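Local structure of aldehyde dehydrogenase (6K10) at residues Leu52-Thr57 / Pro151-Val156; Ala68-Ile73 / Asn122-Leu127; Ile225-Ala230 / Leu375-Glu380; Ser356-Ile361 / Thr383-Asn388; Thr103-Lys108 / Ser436-Ser441. The protein catalyses the NAD+-linked oxidation of 4,4'-diaponeurosporen-4-al to 4,4'-diaponeurosporenoic acid, a step in the biosynthesis of the carotenoid staphyloxanthin. The protein carries 1 engineered substitution. All coordinates share one frame; numbering follows the deposited sequence.

Contact 1: residues Leu52-Thr57 / Pro151-Val156; sequences LEALYT and PNVARV
The flat group of this contact is the carboxamide of N152, whose ND2 end meets T57 CG2 at 4.0 Å while donating a hydrogen bond to D58 OD1, just past residues 52-57. It lies at the exposed margin of an antiparallel helix pair, in which helix 48-59 lies against helix 151-164, the helix that follows strand 141-145 of the probable NAD-binding domain of the aldehyde dehydrogenase fold. The short segments run at 160° with axes 8.1 Å apart, consistent with the small A54, whose methyl is directed toward the partner helix. A54 CB packs 3.7 Å from V153 CG2 and also meets V156 CG2, 4.0 Å away. L55 sets out away from the partner helix, but its extended chain (chi2 166°) carries CD2 to V153 CG2, 4.0 Å off, the two crossing obliquely. D58 also accepts from V153 N through OD2, so one carboxylate grips the first turn of helix 151-164 at two points, and the start of that helix would probably stabilise its negative charge. T57 has CG2 anti to its backbone N, and its OG1 bonds back to E53 O at 3.1 Å, a carbonyl that also accepts from T57 N.

Contact 2: residues Ala68-Ile73 / Asn122-Leu127; sequences ATEIGI and NYPFQL
The dense part of this contact is the carboxylate of E70, which helix 63-89 thrusts into the turn leading to helix 126-138. The side chain bends at chi2 (-119°), carrying OE1 onto two successive amides: Q126 N at 2.9 Å on the anti lone pair, nearly straight, and F125 N at 3.0 Å on the syn lone pair, more bent. OE2 lies 3.3 Å from P124 CD. The edge of the F125 ring meets E70 O. The outer flank is looser. T69 CB lies 3.6 Å from Y123 CE2, and I73 CG2 comes within 3.5 Å of Q126 OE1, whose bond goes to T74; I73 also packs on F464 of the second subunit. N122, at the start of the same segment, is probably the family's oxyanion-hole asparagine, its side chain about 5 Å from that of engineered S251. With two amides and the salt-bridged K61 around it, E70 is probably ionised, and K61, also bonded to N122 O, ties it to the segment that carries N122, near the predicted active site.

Contact 3: residues Ile225-Ala230 / Leu375-Glu380; sequences IVDETA and LFSEDE. With EDO (1,2-ethanediol), chain B.
D227 and S377 face each other across the ends of two parallel strands, 223-226 and 372-376, neighbours in the mixed sheet of the probable catalytic domain. The ladder closes with F376 N on I225 O and D227 N on F376 O, both nearly along the C=O axis. Beyond it D227 CG takes the crowded position between backbone N and carbonyl carbon (chi1 80°), swinging the carboxylate toward S377. S377 OG donates to D227 OD2 at 2.6 Å from above the carboxylate plane, whereas OD1 takes T229 OG1 on its syn lone pair and T229 N in an Asx turn. T229 OG1 accepts from E378 N at 2.9 Å, and S377 OG from D379 N in an ST turn, so the two hydroxyls, each donor and acceptor, tie the turns together ahead of helix 380-389, N-capped by D379. L375 CD1 packs obliquely on I225 CB, 3.6 Å away; on the face of V226 and F376, F376 CB also meets CB of the turn residue A230. A water donates to D227 OD2 and to D379 OD2, 2.9 Å from each.

Contact 4: residues Ser356-Ile361 / Thr383-Asn388; sequences SLDEAI and TQRVIN
R385 loses most surface to the partner helix, followed by L357 and I361, and these three account for most of the surface buried between helices 380-389 and 357-365. The arginine chain bends at chi3 (74°), so that its guanidinium end reaches D358. Both NH1 (2.8 Å) and NH2 (2.9 Å) grip the single oxygen D358 OD1 end-on in a salt bridge; the oxygen lies near the guanidinium plane but is met from above the carboxylate plane, the two planes standing 42° apart. NE pairs with E389 one turn on, so two carboxylates flank the cation and would offset its charge. The helices lie side by side against parallel strands of a mixed sheet in an alpha/beta domain, at 20° with axes 11.4 Å apart; helix 380-389 is the connection of a beta-alpha-beta unit between strands 372-376 and 394-397. That wide spacing is bridged by long side chains. L357 CD2 reaches the aliphatic root of the arginine, 4.2 Å from R385 CB, and also touches V386 CG2. I361 lays CD1 over one guanidinium face, off toward the rim, 3.8 Å from R385 NH2.

Contact 5: residues Thr103-Lys108 / Ser436-Ser441; sequences TKSYIK and SYIFKS. With EDO (1,2-ethanediol), chain C.
Strands 104-118 and 432-439 form an antiparallel ribbon that probably belongs to the oligomerisation (bridging) domain of the aldehyde dehydrogenase fold: S436 to F439 also pair in parallel with a strand of the second subunit, so the sheet runs on across the dimer. K104 with F439 and Y106 with Y437 are hydrogen-bonded pairs; K104 N to F439 O is the straightest link, at 2.8 Å and 176°. On the face of the tyrosines, Y437 is turned by the crowded chi1 position (71°) back over its neighbour. The two rings are near parallel yet slid apart, centroids 5.2 Å from one another, and it is Y106 CB that covers one face of the Y437 ring as a CH-pi contact, 3.8 Å from its centroid. K108 CB approaches the edge of the same ring, while its amine reaches N388 of the second subunit. Near the start of strand 104-118, T103 CG2 packs against I438 CB at 3.5 Å. S441 OG, bonded to R443 N, shares a hydrogen bond of 3.2 Å with O2 of a 1,2-ethanediol, probably from the crystallisation liquor.

Overall arrangement
Contacts 1 and 2 form one cluster, centres 12 Å apart, where L55 CD2 lies 3.5 Å from E70 OE2 and P124 packs on both L55 and V153. Contact 2 is nearest the predicted active site; besides engineered S251, E217 has its side chain about 9 Å from that of N122. Contacts 3 and 4, centres 10 Å apart, meet where helix 380-389 packs on the sheet, with L375 CD2 3.8 Å from V386 CG2. Contact 5 lies about 46 Å (centre to centre) from contact 4 in its own chain, yet across the dimer K108 and Y437 of one subunit meet N388 and I387 of the other. Likewise E378 in contact 3 bonds T442 of the second subunit, and the ethanediol beside it bonds S441 there.

Contact 1: residues Leu52-Thr57 / Pro151-Val156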
# COMPACT_ATOMS: atom_id res chain seq x y z
N LEU A 52 31.82 -10.77 -2.06
CA LEU A 52 31.95 -12.13 -1.53
C LEU A 52 32.86 -12.17 -0.31
O LEU A 52 32.56 -12.87 0.67
CB LEU A 52 32.47 -13.07 -2.62
CG LEU A 52 31.55 -13.39 -3.80
CD1 LEU A 52 32.30 -14.19 -4.86
CD2 LEU A 52 30.32 -14.15 -3.33
N GLU A 53 33.96 -11.43 -0.35
CA GLU A 53 34.87 -11.39 0.79
C GLU A 53 34.18 -10.79 2.02
O GLU A 53 34.31 -11.31 3.13
CB GLU A 53 36.12 -10.58 0.45
CG GLU A 53 37.16 -11.34 -0.36
CD GLU A 53 37.97 -10.42 -1.26
OE1 GLU A 53 38.40 -9.35 -0.79
OE2 GLU A 53 38.18 -10.78 -2.44
N ALA A 54 33.45 -9.69 1.82
CA ALA A 54 32.79 -9.02 2.94
C ALA A 54 31.70 -9.90 3.54
O ALA A 54 31.57 -9.99 4.77
CB ALA A 54 32.21 -7.69 2.48
N LEU A 55 30.91 -10.56 2.69
CA LEU A 55 29.89 -11.48 3.19
C LEU A 55 30.53 -12.64 3.95
O LEU A 55 29.98 -13.12 4.95
CB LEU A 55 29.03 -11.99 2.04
CG LEU A 55 28.13 -10.95 1.38
CD1 LEU A 55 27.59 -11.46 0.05
CD2 LEU A 55 26.99 -10.59 2.31
N TYR A 56 31.69 -13.10 3.49
CA TYR A 56 32.37 -14.19 4.16
C TYR A 56 32.89 -13.77 5.53
O TYR A 56 32.72 -14.48 6.52
CB TYR A 56 33.52 -14.70 3.29
CG TYR A 56 34.27 -15.86 3.89
CD1 TYR A 56 33.70 -17.13 3.91
CD2 TYR A 56 35.53 -15.69 4.44
CE1 TYR A 56 34.38 -18.20 4.46
CE2 TYR A 56 36.21 -16.75 5.00
CZ TYR A 56 35.63 -18.01 5.00
OH TYR A 56 36.31 -19.07 5.55
N THR A 57 33.54 -12.60 5.60
CA THR A 57 34.14 -12.18 6.85
C THR A 57 33.08 -11.85 7.90
O THR A 57 33.24 -12.17 9.08
CB THR A 57 35.07 -10.99 6.62
OG1 THR A 57 36.11 -11.36 5.70
CG2 THR A 57 35.70 -10.53 7.92
N PRO A 151 29.89 -4.60 9.07
CA PRO A 151 30.52 -3.33 8.66
C PRO A 151 31.35 -3.44 7.39
O PRO A 151 31.48 -2.44 6.67
CB PRO A 151 31.40 -2.98 9.87
CG PRO A 151 31.74 -4.31 10.47
CD PRO A 151 30.55 -5.20 10.24
N ASN A 152 31.93 -4.60 7.09
CA ASN A 152 32.67 -4.73 5.84
C ASN A 152 31.73 -4.70 4.64
O ASN A 152 32.04 -4.09 3.62
CB ASN A 152 33.49 -6.02 5.85
CG ASN A 152 34.64 -5.96 6.84
OD1 ASN A 152 35.60 -5.22 6.64
ND2 ASN A 152 34.53 -6.72 7.92
N VAL A 153 30.56 -5.34 4.77
CA VAL A 153 29.57 -5.30 3.70
C VAL A 153 29.07 -3.87 3.49
O VAL A 153 28.95 -3.40 2.36
CB VAL A 153 28.41 -6.26 4.00
CG1 VAL A 153 27.40 -6.24 2.86
CG2 VAL A 153 28.93 -7.67 4.23
N ALA A 154 28.78 -3.17 4.59
CA ALA A 154 28.29 -1.80 4.49
C ALA A 154 29.29 -0.91 3.77
O ALA A 154 28.91 -0.09 2.93
CB ALA A 154 27.99 -1.25 5.89
N ARG A 155 30.58 -1.05 4.08
CA ARG A 155 31.60 -0.23 3.44
C ARG A 155 31.73 -0.56 1.96
O ARG A 155 31.91 0.34 1.13
CB ARG A 155 32.95 -0.41 4.13
CG ARG A 155 34.07 0.45 3.55
CD ARG A 155 33.63 1.90 3.33
NE ARG A 155 33.28 2.57 4.59
CZ ARG A 155 34.14 2.89 5.55
NH1 ARG A 155 33.69 3.50 6.63
NH2 ARG A 155 35.43 2.60 5.42
N VAL A 156 31.72 -1.85 1.62
CA VAL A 156 31.77 -2.24 0.22
C VAL A 156 30.59 -1.65 -0.53
O VAL A 156 30.72 -1.18 -1.67
CB VAL A 156 31.83 -3.77 0.09
CG1 VAL A 156 31.58 -4.20 -1.35
CG2 VAL A 156 33.17 -4.29 0.58

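Contact 2: residues Ala68-Ile73 / Asn122-Leu127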
# COMPACT_ATOMS: atom_id res chain seq x y z
N ALA A 68 23.76 -17.20 -4.61
CA ALA A 68 22.37 -17.54 -4.84
C ALA A 68 21.42 -16.62 -4.08
O ALA A 68 20.29 -16.40 -4.53
CB ALA A 68 22.11 -19.00 -4.44
N THR A 69 21.85 -16.06 -2.95
CA THR A 69 20.96 -15.27 -2.11
C THR A 69 21.28 -13.78 -2.07
O THR A 69 20.48 -13.01 -1.52
CB THR A 69 20.96 -15.81 -0.67
OG1 THR A 69 22.25 -15.61 -0.08
CG2 THR A 69 20.61 -17.29 -0.65
N GLU A 70 22.42 -13.34 -2.62
CA GLU A 70 22.75 -11.93 -2.55
C GLU A 70 23.19 -11.35 -3.90
O GLU A 70 22.53 -10.45 -4.42
CB GLU A 70 23.84 -11.67 -1.50
CG GLU A 70 23.58 -12.33 -0.15
CD GLU A 70 23.47 -11.33 0.99
OE1 GLU A 70 23.20 -10.14 0.73
OE2 GLU A 70 23.64 -11.74 2.16
N ILE A 71 24.28 -11.86 -4.47
CA ILE A 71 24.84 -11.25 -5.67
C ILE A 71 24.06 -11.66 -6.91
O ILE A 71 23.54 -10.82 -7.65
CB ILE A 71 26.33 -11.58 -5.81
CG1 ILE A 71 27.11 -11.08 -4.60
CG2 ILE A 71 26.88 -10.97 -7.09
CD1 ILE A 71 28.59 -11.30 -4.73
N GLY A 72 24.01 -12.97 -7.18
CA GLY A 72 23.43 -13.44 -8.43
C GLY A 72 21.98 -13.06 -8.59
O GLY A 72 21.54 -12.66 -9.67
N ILE A 73 21.20 -13.18 -7.51
CA ILE A 73 19.79 -12.84 -7.56
C ILE A 73 19.60 -11.35 -7.83
O ILE A 73 18.63 -10.95 -8.47
CB ILE A 73 19.09 -13.29 -6.26
CG1 ILE A 73 17.58 -13.08 -6.35
CG2 ILE A 73 19.67 -12.57 -5.06
CD1 ILE A 73 16.80 -13.96 -5.40
N ASN A 122 21.26 -9.54 7.95
CA ASN A 122 21.28 -10.96 7.64
C ASN A 122 21.48 -11.25 6.15
O ASN A 122 22.20 -12.19 5.80
CB ASN A 122 20.00 -11.63 8.16
CG ASN A 122 18.73 -11.04 7.59
OD1 ASN A 122 18.60 -9.83 7.44
ND2 ASN A 122 17.77 -11.90 7.27
N TYR A 123 20.85 -10.48 5.27
CA TYR A 123 21.18 -10.47 3.85
C TYR A 123 21.52 -9.03 3.50
O TYR A 123 20.76 -8.33 2.82
CB TYR A 123 20.05 -11.02 2.99
CG TYR A 123 19.77 -12.49 3.26
CD1 TYR A 123 18.99 -12.88 4.34
CD2 TYR A 123 20.32 -13.48 2.45
CE1 TYR A 123 18.75 -14.21 4.60
CE2 TYR A 123 20.08 -14.81 2.71
CZ TYR A 123 19.29 -15.17 3.78
OH TYR A 123 19.05 -16.50 4.04
N PRO A 124 22.68 -8.55 3.97
CA PRO A 124 22.93 -7.10 4.01
C PRO A 124 23.12 -6.49 2.64
O PRO A 124 22.99 -5.27 2.51
CB PRO A 124 24.20 -6.99 4.85
CG PRO A 124 24.91 -8.30 4.63
CD PRO A 124 23.84 -9.33 4.45
N PHE A 125 23.42 -7.29 1.62
CA PHE A 125 23.57 -6.80 0.26
C PHE A 125 22.24 -6.86 -0.49
O PHE A 125 21.78 -5.85 -1.02
CB PHE A 125 24.67 -7.61 -0.45
CG PHE A 125 24.93 -7.19 -1.87
CD1 PHE A 125 24.24 -7.78 -2.91
CD2 PHE A 125 25.87 -6.22 -2.15
CE1 PHE A 125 24.48 -7.40 -4.22
CE2 PHE A 125 26.12 -5.84 -3.46
CZ PHE A 125 25.42 -6.43 -4.49
N GLN A 126 21.62 -8.04 -0.52
CA GLN A 126 20.36 -8.21 -1.24
C GLN A 126 19.27 -7.28 -0.72
O GLN A 126 18.49 -6.72 -1.50
CB GLN A 126 19.90 -9.67 -1.18
CG GLN A 126 18.40 -9.88 -1.31
CD GLN A 126 17.89 -9.72 -2.73
OE1 GLN A 126 18.66 -9.50 -3.67
NE2 GLN A 126 16.58 -9.85 -2.91
N LEU A 127 19.20 -7.10 0.60
CA LEU A 127 18.15 -6.26 1.16
C LEU A 127 18.43 -4.77 1.00
O LEU A 127 17.55 -3.96 1.31
CB LEU A 127 17.93 -6.61 2.63
CG LEU A 127 17.46 -8.06 2.82
CD1 LEU A 127 17.54 -8.49 4.27
CD2 LEU A 127 16.04 -8.22 2.29

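Contact 3: residues Ile225-Ala230 / Leu375-Glu380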
# COMPACT_ATOMS: atom_id res chain seq x y z
N ILE A 225 4.25 -26.86 9.75
CA ILE A 225 3.37 -27.96 10.12
C ILE A 225 3.79 -29.18 9.32
O ILE A 225 3.92 -29.10 8.10
CB ILE A 225 1.88 -27.63 9.87
CG1 ILE A 225 1.48 -26.32 10.54
CG2 ILE A 225 1.00 -28.74 10.41
CD1 ILE A 225 0.22 -25.69 9.97
N VAL A 226 4.03 -30.28 10.02
CA VAL A 226 4.35 -31.57 9.41
C VAL A 226 3.27 -32.53 9.89
O VAL A 226 3.30 -32.96 11.05
CB VAL A 226 5.75 -32.06 9.78
CG1 VAL A 226 6.02 -33.45 9.18
CG2 VAL A 226 6.81 -31.06 9.35
N ASP A 227 2.31 -32.85 9.03
CA ASP A 227 1.24 -33.74 9.45
C ASP A 227 1.59 -35.20 9.15
O ASP A 227 2.64 -35.50 8.59
CB ASP A 227 -0.10 -33.31 8.83
CG ASP A 227 -0.31 -33.74 7.38
OD1 ASP A 227 0.46 -34.54 6.81
OD2 ASP A 227 -1.30 -33.25 6.79
N GLU A 228 0.69 -36.10 9.55
CA GLU A 228 0.99 -37.52 9.54
C GLU A 228 1.07 -38.11 8.14
O GLU A 228 1.52 -39.26 8.00
CB GLU A 228 -0.06 -38.28 10.36
CG GLU A 228 -1.50 -38.09 9.90
CD GLU A 228 -2.19 -36.92 10.57
OE1 GLU A 228 -1.53 -35.88 10.78
OE2 GLU A 228 -3.39 -37.03 10.89
N THR A 229 0.67 -37.37 7.11
CA THR A 229 0.76 -37.85 5.73
C THR A 229 2.03 -37.39 5.02
O THR A 229 2.25 -37.77 3.87
CB THR A 229 -0.46 -37.40 4.92
OG1 THR A 229 -0.39 -35.99 4.68
CG2 THR A 229 -1.74 -37.72 5.67
N ALA A 230 2.86 -36.58 5.68
CA ALA A 230 3.99 -35.96 5.00
C ALA A 230 5.02 -36.99 4.57
O ALA A 230 5.19 -38.04 5.18
CB ALA A 230 4.64 -34.93 5.92
N LEU A 375 3.69 -25.91 5.26
CA LEU A 375 2.95 -27.12 5.57
C LEU A 375 3.50 -28.26 4.74
O LEU A 375 3.61 -28.14 3.51
CB LEU A 375 1.45 -26.95 5.29
CG LEU A 375 0.66 -28.26 5.31
CD1 LEU A 375 0.62 -28.86 6.71
CD2 LEU A 375 -0.75 -28.05 4.78
N PHE A 376 3.85 -29.36 5.40
CA PHE A 376 4.25 -30.59 4.73
C PHE A 376 3.15 -31.61 4.90
O PHE A 376 2.84 -32.01 6.03
CB PHE A 376 5.59 -31.10 5.26
CG PHE A 376 6.77 -30.30 4.77
CD1 PHE A 376 7.18 -29.17 5.45
CD2 PHE A 376 7.42 -30.65 3.60
CE1 PHE A 376 8.25 -28.42 4.99
CE2 PHE A 376 8.49 -29.91 3.14
CZ PHE A 376 8.90 -28.79 3.83
N SER A 377 2.54 -32.00 3.79
CA SER A 377 1.36 -32.85 3.79
C SER A 377 1.15 -33.38 2.38
O SER A 377 1.47 -32.71 1.40
CB SER A 377 0.12 -32.08 4.26
OG SER A 377 -1.05 -32.89 4.21
N GLU A 378 0.61 -34.60 2.30
CA GLU A 378 0.12 -35.15 1.06
C GLU A 378 -1.40 -35.10 0.99
O GLU A 378 -2.00 -35.63 0.05
CB GLU A 378 0.62 -36.59 0.89
CG GLU A 378 2.14 -36.70 0.90
CD GLU A 378 2.79 -35.92 -0.22
OE1 GLU A 378 2.18 -35.86 -1.31
OE2 GLU A 378 3.89 -35.37 -0.01
N ASP A 379 -2.03 -34.47 1.97
CA ASP A 379 -3.48 -34.40 2.10
C ASP A 379 -3.94 -33.06 1.53
O ASP A 379 -3.78 -32.01 2.16
CB ASP A 379 -3.89 -34.58 3.56
CG ASP A 379 -5.38 -34.40 3.80
OD1 ASP A 379 -6.15 -34.20 2.84
OD2 ASP A 379 -5.78 -34.46 4.98
N GLU A 380 -4.51 -33.11 0.32
CA GLU A 380 -5.08 -31.94 -0.35
C GLU A 380 -5.92 -31.08 0.58
O GLU A 380 -5.76 -29.85 0.63
CB GLU A 380 -5.95 -32.40 -1.52
CG GLU A 380 -5.31 -32.31 -2.88
CD GLU A 380 -6.20 -32.93 -3.94
OE1 GLU A 380 -7.16 -32.25 -4.38
OE2 GLU A 380 -5.96 -34.09 -4.33
C1 EDO B . 3.53 -34.36 -3.55
O1 EDO B . 3.51 -33.30 -2.58
C2 EDO B . 2.18 -34.48 -4.23
O2 EDO B . 2.39 -34.62 -5.64
O HOH W 1 -3.61 -35.04 6.74

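Contact 4: residues Ser356-Ile361 / Thr383-Asn388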
# COMPACT_ATOMS: atom_id res chain seq x y z
N SER A 356 -4.15 -33.06 16.58
CA SER A 356 -5.05 -32.81 15.46
C SER A 356 -4.72 -31.47 14.84
O SER A 356 -4.22 -30.56 15.50
CB SER A 356 -6.53 -32.86 15.89
OG SER A 356 -6.90 -31.75 16.70
N LEU A 357 -5.02 -31.35 13.54
CA LEU A 357 -4.71 -30.12 12.81
C LEU A 357 -5.38 -28.90 13.44
O LEU A 357 -4.84 -27.79 13.36
CB LEU A 357 -5.14 -30.25 11.35
CG LEU A 357 -4.63 -29.11 10.45
CD1 LEU A 357 -3.12 -29.21 10.30
CD2 LEU A 357 -5.32 -29.10 9.09
N ASP A 358 -6.55 -29.09 14.04
CA ASP A 358 -7.23 -27.97 14.70
C ASP A 358 -6.38 -27.40 15.83
O ASP A 358 -6.37 -26.18 16.05
CB ASP A 358 -8.60 -28.42 15.22
CG ASP A 358 -9.47 -29.02 14.13
OD1 ASP A 358 -10.05 -28.27 13.32
OD2 ASP A 358 -9.58 -30.27 14.08
N GLU A 359 -5.65 -28.26 16.54
CA GLU A 359 -4.76 -27.77 17.60
C GLU A 359 -3.58 -27.00 17.02
O GLU A 359 -3.22 -25.93 17.53
CB GLU A 359 -4.28 -28.95 18.45
N ALA A 360 -2.98 -27.51 15.94
CA ALA A 360 -1.89 -26.79 15.30
C ALA A 360 -2.35 -25.42 14.80
O ALA A 360 -1.67 -24.41 15.00
CB ALA A 360 -1.32 -27.62 14.15
N ILE A 361 -3.53 -25.37 14.17
CA ILE A 361 -4.07 -24.10 13.67
C ILE A 361 -4.37 -23.15 14.82
O ILE A 361 -4.05 -21.96 14.76
CB ILE A 361 -5.32 -24.37 12.80
CG1 ILE A 361 -4.92 -25.00 11.46
CG2 ILE A 361 -6.15 -23.10 12.61
CD1 ILE A 361 -6.09 -25.40 10.58
N THR A 383 -4.07 -29.14 3.14
CA THR A 383 -3.48 -28.01 2.44
C THR A 383 -4.48 -26.87 2.31
O THR A 383 -4.17 -25.71 2.62
CB THR A 383 -2.99 -28.45 1.06
OG1 THR A 383 -2.13 -29.58 1.20
CG2 THR A 383 -2.25 -27.33 0.35
N GLN A 384 -5.70 -27.19 1.88
CA GLN A 384 -6.72 -26.17 1.70
C GLN A 384 -7.09 -25.51 3.02
O GLN A 384 -7.24 -24.28 3.09
CB GLN A 384 -7.95 -26.78 1.04
CG GLN A 384 -9.04 -25.78 0.70
N ARG A 385 -7.23 -26.31 4.08
CA ARG A 385 -7.57 -25.75 5.39
C ARG A 385 -6.53 -24.74 5.85
O ARG A 385 -6.88 -23.65 6.33
CB ARG A 385 -7.70 -26.88 6.42
CG ARG A 385 -9.07 -27.52 6.51
CD ARG A 385 -9.25 -28.19 7.86
NE ARG A 385 -9.47 -27.20 8.92
CZ ARG A 385 -9.48 -27.47 10.22
NH1 ARG A 385 -9.29 -28.72 10.64
NH2 ARG A 385 -9.69 -26.51 11.10
N VAL A 386 -5.25 -25.07 5.72
CA VAL A 386 -4.20 -24.21 6.24
C VAL A 386 -4.14 -22.90 5.47
O VAL A 386 -4.03 -21.82 6.06
CB VAL A 386 -2.85 -24.95 6.21
CG1 VAL A 386 -1.72 -23.97 6.45
CG2 VAL A 386 -2.83 -26.05 7.26
N ILE A 387 -4.21 -22.98 4.14
CA ILE A 387 -4.13 -21.77 3.32
C ILE A 387 -5.35 -20.88 3.56
O ILE A 387 -5.24 -19.65 3.57
CB ILE A 387 -3.98 -22.14 1.83
CG1 ILE A 387 -2.72 -22.97 1.61
CG2 ILE A 387 -3.98 -20.89 0.96
CD1 ILE A 387 -2.61 -23.58 0.23
N ASN A 388 -6.51 -21.49 3.77
CA ASN A 388 -7.73 -20.70 3.92
C ASN A 388 -7.90 -20.15 5.33
O ASN A 388 -8.41 -19.03 5.50
CB ASN A 388 -8.95 -21.54 3.54
CG ASN A 388 -8.99 -21.91 2.07
OD1 ASN A 388 -8.28 -21.31 1.26
ND2 ASN A 388 -9.83 -22.87 1.73

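Contact 5: residues Thr103-Lys108 / Ser436-Ser441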
# COMPACT_ATOMS: atom_id res chain seq x y z
N THR A 103 -14.82 10.07 -23.10
CA THR A 103 -13.67 10.16 -22.21
C THR A 103 -12.67 9.05 -22.51
O THR A 103 -13.05 7.91 -22.79
CB THR A 103 -14.13 10.08 -20.75
OG1 THR A 103 -15.14 11.06 -20.51
CG2 THR A 103 -12.96 10.31 -19.81
N LYS A 104 -11.39 9.40 -22.48
CA LYS A 104 -10.29 8.45 -22.56
C LYS A 104 -9.61 8.38 -21.20
O LYS A 104 -9.39 9.41 -20.56
CB LYS A 104 -9.26 8.86 -23.62
CG LYS A 104 -9.82 9.05 -25.03
CD LYS A 104 -10.80 7.96 -25.41
CE LYS A 104 -11.57 8.35 -26.67
NZ LYS A 104 -12.76 7.48 -26.89
N SER A 105 -9.27 7.17 -20.76
CA SER A 105 -8.75 6.95 -19.41
C SER A 105 -7.33 6.40 -19.47
O SER A 105 -7.02 5.56 -20.32
CB SER A 105 -9.66 6.01 -18.62
OG SER A 105 -10.99 6.51 -18.56
N TYR A 106 -6.49 6.87 -18.55
CA TYR A 106 -5.08 6.51 -18.51
C TYR A 106 -4.60 6.39 -17.07
O TYR A 106 -5.21 6.92 -16.15
CB TYR A 106 -4.20 7.55 -19.23
CG TYR A 106 -4.67 7.93 -20.60
CD1 TYR A 106 -4.27 7.21 -21.72
CD2 TYR A 106 -5.52 9.01 -20.79
CE1 TYR A 106 -4.71 7.55 -22.98
CE2 TYR A 106 -5.96 9.36 -22.05
CZ TYR A 106 -5.55 8.63 -23.14
OH TYR A 106 -5.99 8.98 -24.39
N ILE A 107 -3.48 5.70 -16.91
CA ILE A 107 -2.78 5.61 -15.63
C ILE A 107 -1.31 5.90 -15.89
O ILE A 107 -0.63 5.14 -16.59
CB ILE A 107 -2.95 4.24 -14.96
CG1 ILE A 107 -4.42 4.02 -14.58
CG2 ILE A 107 -2.05 4.14 -13.73
CD1 ILE A 107 -4.70 2.67 -13.97
N LYS A 108 -0.83 7.01 -15.34
CA LYS A 108 0.58 7.39 -15.41
C LYS A 108 1.32 6.77 -14.23
O LYS A 108 0.85 6.86 -13.09
CB LYS A 108 0.71 8.91 -15.39
CG LYS A 108 2.09 9.45 -15.04
CD LYS A 108 3.03 9.39 -16.23
CE LYS A 108 4.27 10.22 -15.98
NZ LYS A 108 5.08 10.40 -17.22
N SER A 436 -4.06 8.22 -11.95
CA SER A 436 -5.14 8.15 -12.92
C SER A 436 -5.38 9.53 -13.53
O SER A 436 -5.34 10.54 -12.84
CB SER A 436 -6.42 7.67 -12.26
OG SER A 436 -6.28 6.36 -11.76
N TYR A 437 -5.64 9.56 -14.84
CA TYR A 437 -6.11 10.79 -15.44
C TYR A 437 -6.93 10.48 -16.68
O TYR A 437 -6.75 9.43 -17.31
CB TYR A 437 -4.96 11.76 -15.75
CG TYR A 437 -4.06 11.36 -16.89
CD1 TYR A 437 -2.92 10.60 -16.67
CD2 TYR A 437 -4.32 11.77 -18.19
CE1 TYR A 437 -2.08 10.24 -17.70
CE2 TYR A 437 -3.49 11.42 -19.24
CZ TYR A 437 -2.37 10.65 -18.99
OH TYR A 437 -1.54 10.30 -20.03
N ILE A 438 -7.83 11.39 -17.00
CA ILE A 438 -8.69 11.25 -18.17
C ILE A 438 -8.43 12.40 -19.12
O ILE A 438 -7.81 13.41 -18.78
CB ILE A 438 -10.19 11.20 -17.79
CG1 ILE A 438 -10.59 12.47 -17.04
CG2 ILE A 438 -10.49 9.97 -16.96
CD1 ILE A 438 -12.08 12.66 -16.91
N PHE A 439 -8.91 12.22 -20.35
CA PHE A 439 -8.96 13.27 -21.35
C PHE A 439 -10.35 13.25 -21.97
O PHE A 439 -10.88 12.18 -22.29
CB PHE A 439 -7.89 13.07 -22.44
CG PHE A 439 -8.05 13.98 -23.63
CD1 PHE A 439 -7.47 15.24 -23.65
CD2 PHE A 439 -8.78 13.57 -24.74
CE1 PHE A 439 -7.62 16.07 -24.74
CE2 PHE A 439 -8.93 14.40 -25.83
CZ PHE A 439 -8.35 15.65 -25.83
N LYS A 440 -10.94 14.43 -22.13
CA LYS A 440 -12.21 14.54 -22.85
C LYS A 440 -12.12 15.70 -23.82
O LYS A 440 -11.85 16.84 -23.42
CB LYS A 440 -13.39 14.73 -21.89
CG LYS A 440 -14.74 14.63 -22.60
CD LYS A 440 -15.87 14.24 -21.66
CE LYS A 440 -16.38 15.43 -20.86
NZ LYS A 440 -17.52 15.04 -19.99
N SER A 441 -12.33 15.41 -25.10
CA SER A 441 -12.21 16.42 -26.14
C SER A 441 -13.17 17.58 -25.89
O SER A 441 -14.34 17.37 -25.53
CB SER A 441 -12.48 15.80 -27.51
OG SER A 441 -12.62 16.80 -28.51
C1 EDO C . -9.91 18.59 -27.60
O1 EDO C . -9.41 18.70 -26.26
C2 EDO C . -8.87 17.92 -28.49
O2 EDO C . -9.53 16.93 -29.29